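Local coordinates for programmed cell death 6-interacting protein (Homo sapiens, PDB 5WA1), which binds ESCRT-III CHMP4 subunits through its Bro1 domain and takes part in multivesicular body biogenesis, cytokinesis, membrane repair and apoptosis, at residues L237-A242 with D351-A356; N276-Q281 with L298-E303. All blocks are in the same frame, centred on the assembly; numbering follows the deposited sequence.

Contact 1. Residues L237-A242 with D351-A356; sequences LANQAA and DPIGKA
In the Bro1 domain, the extended segment that follows the last long helix is laid over helix 231-252, where Asn239, Gln240 and Leu237 receive Ile353 to Ala356. Asn239 holds CG anti to its backbone N (chi1 -158°), and its ND2 donates to Gly354 O over 3.0 Å with an N-H...O angle of 163°. Gly354 O lies close to the amide plane of Asn239, whereas the donor stands well above the carbonyl plane of Gly354. A primary amide suits this place because it can donate to a loop carbonyl without bringing a charge. Lys355 is long enough to pass that amide with its methylenes, CG and CE each 3.5 Å from Asn239 ND2, and still carry NZ to a salt bridge with Asp243. The side chains of Gln240 and Lys355 cross at about a right angle, Gln240 OE1 coming 3.5 Å from Lys355 CB. At the buried end Leu237 CD2 lies 4.1 Å from Ala356 CB, and the small Ala356 lets the backbones come near, Leu237 CA to Ala356 CA being 5.2 Å. The amide and salt-bridge grip probably helps keep Ala356 beside Leu237, where both meet an apolar side chain of the bound peptide.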
loop_
_atom_site.group_PDB
_atom_site.type_symbol
_atom_site.label_atom_id
_atom_site.label_comp_id
_atom_site.label_asym_id
_atom_site.label_seq_id
_atom_site.Cartn_x
_atom_site.Cartn_y
_atom_site.Cartn_z
ATOM N N LEU A 237 5.810 13.889 11.518
ATOM C CA LEU A 237 5.314 12.655 10.895
ATOM C C LEU A 237 3.942 12.871 10.266
ATOM O O LEU A 237 3.678 12.408 9.148
ATOM C CB LEU A 237 5.241 11.539 11.932
ATOM C CG LEU A 237 6.561 11.072 12.562
ATOM C CD1 LEU A 237 6.292 10.118 13.702
ATOM C CD2 LEU A 237 7.424 10.393 11.526
ATOM N N ALA A 238 3.052 13.574 10.975
ATOM C CA ALA A 238 1.741 13.892 10.421
ATOM C C ALA A 238 1.860 14.771 9.189
ATOM O O ALA A 238 1.153 14.564 8.196
ATOM C CB ALA A 238 0.868 14.578 11.482
ATOM N N ASN A 239 2.738 15.774 9.238
ATOM C CA ASN A 239 2.870 16.683 8.105
ATOM C C ASN A 239 3.341 15.930 6.866
ATOM O O ASN A 239 2.869 16.181 5.748
ATOM C CB ASN A 239 3.839 17.808 8.455
ATOM C CG ASN A 239 3.633 19.040 7.598
ATOM O OD1 ASN A 239 2.522 19.319 7.144
ATOM N ND2 ASN A 239 4.706 19.774 7.356
ATOM N N GLN A 240 4.268 14.992 7.051
ATOM C CA GLN A 240 4.734 14.191 5.924
ATOM C C GLN A 240 3.626 13.294 5.382
ATOM O O GLN A 240 3.507 13.117 4.165
ATOM C CB GLN A 240 5.943 13.355 6.344
ATOM C CG GLN A 240 6.444 12.449 5.226
ATOM C CD GLN A 240 6.886 13.231 4.013
ATOM O OE1 GLN A 240 7.809 14.036 4.091
ATOM N NE2 GLN A 240 6.225 13.000 2.883
ATOM N N ALA A 241 2.827 12.697 6.267
ATOM C CA ALA A 241 1.696 11.902 5.804
ATOM C C ALA A 241 0.720 12.753 5.006
ATOM O O ALA A 241 0.149 12.295 4.007
ATOM C CB ALA A 241 0.994 11.251 6.994
ATOM N N ALA A 242 0.526 14.004 5.427
ATOM C CA ALA A 242 -0.333 14.915 4.682
ATOM C C ALA A 242 0.179 15.110 3.266
ATOM O O ALA A 242 -0.605 15.100 2.311
ATOM C CB ALA A 242 -0.432 16.266 5.420
ATOM N N ASP A 351 5.974 29.804 11.032
ATOM C CA ASP A 351 6.973 29.028 10.328
ATOM C C ASP A 351 6.379 27.678 9.931
ATOM O O ASP A 351 5.489 27.158 10.609
ATOM C CB ASP A 351 8.219 28.842 11.193
ATOM C CG ASP A 351 8.909 30.165 11.497
ATOM O OD1 ASP A 351 9.746 30.607 10.679
ATOM O OD2 ASP A 351 8.603 30.770 12.549
ATOM N N PRO A 352 6.810 27.118 8.804
ATOM C CA PRO A 352 6.249 25.836 8.373
ATOM C C PRO A 352 6.640 24.716 9.321
ATOM O O PRO A 352 7.730 24.713 9.897
ATOM C CB PRO A 352 6.863 25.623 6.982
ATOM C CG PRO A 352 8.116 26.450 6.994
ATOM C CD PRO A 352 7.784 27.654 7.836
ATOM N N ILE A 353 5.720 23.765 9.494
ATOM C CA ILE A 353 6.058 22.537 10.203
ATOM C C ILE A 353 6.958 21.697 9.311
ATOM O O ILE A 353 6.739 21.602 8.096
ATOM C CB ILE A 353 4.782 21.774 10.602
ATOM C CG1 ILE A 353 3.889 22.665 11.480
ATOM C CG2 ILE A 353 5.125 20.468 11.308
ATOM C CD1 ILE A 353 2.478 22.127 11.695
ATOM N N GLY A 354 7.999 21.118 9.897
ATOM C CA GLY A 354 8.896 20.262 9.150
ATOM C C GLY A 354 8.217 18.964 8.739
ATOM O O GLY A 354 7.030 18.732 8.974
ATOM N N LYS A 355 9.010 18.092 8.112
ATOM C CA LYS A 355 8.526 16.813 7.607
ATOM C C LYS A 355 9.542 15.731 7.930
ATOM O O LYS A 355 10.743 15.934 7.754
ATOM C CB LYS A 355 8.278 16.864 6.090
ATOM C CG LYS A 355 6.992 17.594 5.739
ATOM C CD LYS A 355 6.958 18.075 4.306
ATOM C CE LYS A 355 5.781 19.011 4.120
ATOM N NZ LYS A 355 5.800 19.668 2.785
ATOM N N ALA A 356 9.057 14.584 8.405
ATOM C CA ALA A 356 9.911 13.428 8.664
ATOM C C ALA A 356 9.295 12.190 8.026
ATOM O O ALA A 356 8.195 11.777 8.407
ATOM C CB ALA A 356 10.107 13.211 10.165
#

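Contact 2. Residues N276-Q281 with L298-E303; sequences NAEYHQ and LQHAAE
Glu278 OE2 accepts from His300 ND1 at 2.9 Å, with an N-H...O angle of 159°. The oxygen sits at the edge of the imidazole near its plane, but the ring N-H reaches it from above the carboxylate plane; the two flat groups are turned 75° apart. The bend at chi2 (-71°) turns CD, and with it the carboxylate, toward His300, while Glu278 CG itself lies 3.4 Å from His300 ND1. The other oxygen, OE1, forms a salt bridge with Arg297, so two basic side chains from one helix share this buried carboxylate. Their pull probably favours the ionised form of the glutamate. Helices 262-287 and 291-311 are consecutive and pack as an antiparallel helical hairpin, their local axes approaching to 8.2 Å. Ala301 fits so close a passage: its CB meets Glu278 CB at 4.1 Å, and a methyl group lets the backbones come near, Glu278 CA and Ala301 CA being 5.7 Å apart. Beside this pair, Leu298 CD2 touches Tyr279 CD1 at 3.9 Å, approaching the ring obliquely. The broad Tyr279 side chain can touch Leu298 on one neighbouring helix and Lys324 of helix 319-340 on another, while His300 touches Leu347 in the loop beyond that helix.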
loop_
_atom_site.group_PDB
_atom_site.type_symbol
_atom_site.label_atom_id
_atom_site.label_comp_id
_atom_site.label_asym_id
_atom_site.label_seq_id
_atom_site.Cartn_x
_atom_site.Cartn_y
_atom_site.Cartn_z
ATOM N N ASN A 276 -3.713 17.150 12.370
ATOM C CA ASN A 276 -2.889 16.511 13.387
ATOM C C ASN A 276 -1.547 17.208 13.528
ATOM O O ASN A 276 -1.039 17.370 14.645
ATOM C CB ASN A 276 -2.658 15.034 13.051
ATOM C CG ASN A 276 -3.831 14.173 13.393
ATOM O OD1 ASN A 276 -4.362 13.460 12.545
ATOM N ND2 ASN A 276 -4.222 14.199 14.643
ATOM N N ALA A 277 -0.952 17.612 12.407
ATOM C CA ALA A 277 0.312 18.336 12.468
ATOM C C ALA A 277 0.146 19.654 13.229
ATOM O O ALA A 277 0.964 19.998 14.089
ATOM C CB ALA A 277 0.823 18.600 11.050
ATOM N N GLU A 278 -0.907 20.409 12.909
ATOM C CA GLU A 278 -1.129 21.696 13.588
ATOM C C GLU A 278 -1.457 21.492 15.061
ATOM O O GLU A 278 -1.057 22.295 15.914
ATOM C CB GLU A 278 -2.253 22.462 12.902
ATOM C CG GLU A 278 -1.916 23.009 11.523
ATOM C CD GLU A 278 -0.929 24.179 11.559
ATOM O OE1 GLU A 278 -0.374 24.492 12.643
ATOM O OE2 GLU A 278 -0.699 24.790 10.489
ATOM N N TYR A 279 -2.209 20.438 15.377
ATOM C CA TYR A 279 -2.577 20.184 16.764
ATOM C C TYR A 279 -1.345 19.877 17.604
ATOM O O TYR A 279 -1.166 20.441 18.686
ATOM C CB TYR A 279 -3.590 19.044 16.848
ATOM C CG TYR A 279 -3.914 18.642 18.265
ATOM C CD1 TYR A 279 -4.724 19.444 19.062
ATOM C CD2 TYR A 279 -3.406 17.472 18.809
ATOM C CE1 TYR A 279 -5.023 19.091 20.359
ATOM C CE2 TYR A 279 -3.697 17.109 20.112
ATOM C CZ TYR A 279 -4.505 17.922 20.879
ATOM O OH TYR A 279 -4.802 17.567 22.163
ATOM N N HIS A 280 -0.474 18.989 17.116
ATOM C CA HIS A 280 0.710 18.650 17.889
ATOM C C HIS A 280 1.727 19.779 17.882
ATOM O O HIS A 280 2.437 19.975 18.873
ATOM C CB HIS A 280 1.312 17.341 17.381
ATOM C CG HIS A 280 0.488 16.150 17.752
ATOM N ND1 HIS A 280 0.524 15.592 19.008
ATOM C CD2 HIS A 280 -0.447 15.456 17.056
ATOM C CE1 HIS A 280 -0.330 14.585 19.067
ATOM N NE2 HIS A 280 -0.935 14.485 17.897
ATOM N N GLN A 281 1.799 20.548 16.798
ATOM C CA GLN A 281 2.654 21.726 16.831
ATOM C C GLN A 281 2.131 22.758 17.823
ATOM O O GLN A 281 2.927 23.462 18.447
ATOM C CB GLN A 281 2.776 22.333 15.432
ATOM C CG GLN A 281 3.904 23.356 15.306
ATOM C CD GLN A 281 5.269 22.705 15.345
ATOM O OE1 GLN A 281 5.392 21.491 15.174
ATOM N NE2 GLN A 281 6.305 23.504 15.573
ATOM N N LEU A 298 -4.324 25.956 16.535
ATOM C CA LEU A 298 -5.576 25.280 16.867
ATOM C C LEU A 298 -6.718 25.769 15.985
ATOM O O LEU A 298 -7.610 24.992 15.624
ATOM C CB LEU A 298 -5.926 25.495 18.348
ATOM C CG LEU A 298 -5.084 24.764 19.412
ATOM C CD1 LEU A 298 -5.355 25.302 20.844
ATOM C CD2 LEU A 298 -5.317 23.260 19.359
ATOM N N GLN A 299 -6.725 27.062 15.647
ATOM C CA GLN A 299 -7.777 27.569 14.769
ATOM C C GLN A 299 -7.669 26.941 13.395
ATOM O O GLN A 299 -8.686 26.640 12.762
ATOM C CB GLN A 299 -7.718 29.096 14.661
ATOM C CG GLN A 299 -8.232 29.793 15.915
ATOM C CD GLN A 299 -8.134 31.307 15.859
ATOM O OE1 GLN A 299 -8.775 32.002 16.643
ATOM N NE2 GLN A 299 -7.328 31.826 14.940
ATOM N N HIS A 300 -6.442 26.738 12.920
ATOM C CA HIS A 300 -6.248 26.099 11.626
ATOM C C HIS A 300 -6.676 24.634 11.665
ATOM O O HIS A 300 -7.334 24.152 10.738
ATOM C CB HIS A 300 -4.786 26.226 11.204
ATOM C CG HIS A 300 -4.533 25.796 9.791
ATOM N ND1 HIS A 300 -3.341 25.242 9.385
ATOM C CD2 HIS A 300 -5.315 25.860 8.687
ATOM C CE1 HIS A 300 -3.401 24.963 8.093
ATOM N NE2 HIS A 300 -4.591 25.322 7.646
ATOM N N ALA A 301 -6.316 23.919 12.736
ATOM C CA ALA A 301 -6.748 22.533 12.898
ATOM C C ALA A 301 -8.267 22.430 12.981
ATOM O O ALA A 301 -8.868 21.515 12.404
ATOM C CB ALA A 301 -6.101 21.919 14.148
ATOM N N ALA A 302 -8.907 23.352 13.710
ATOM C CA ALA A 302 -10.363 23.346 13.810
ATOM C C ALA A 302 -11.006 23.585 12.452
ATOM O O ALA A 302 -12.008 22.949 12.100
ATOM C CB ALA A 302 -10.826 24.417 14.807
ATOM N N GLU A 303 -10.433 24.498 11.672
ATOM C CA GLU A 303 -10.959 24.791 10.343
ATOM C C GLU A 303 -10.854 23.573 9.435
ATOM O O GLU A 303 -11.810 23.224 8.727
ATOM C CB GLU A 303 -10.194 25.978 9.760
ATOM C CG GLU A 303 -10.771 26.593 8.508
ATOM C CD GLU A 303 -10.112 27.920 8.192
ATOM O OE1 GLU A 303 -9.154 28.289 8.910
ATOM O OE2 GLU A 303 -10.553 28.594 7.239
#

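How the contacts relate
Contact 2 joins two consecutive helices and is the more buried; contact 1 is only partly buried and binds a late extended segment to a helix more than a hundred residues earlier, so that contact 2 is nested within the chain loop that contact 1 closes. Helix 262-287 is common ground: besides pairing with helix 291-311 it packs on Ala238 of helix 231-252 and on Ile353 of the extended segment, whose CD1 lies 3.8 Å from Gln281 CB and 3.5 Å from Ala277 O. Their chemistry follows their place, a neutral amide meeting main chain in contact 1 and charged or ring groups meeting between helices in contact 2. Both lie in the region that interacts with CHMP4 proteins.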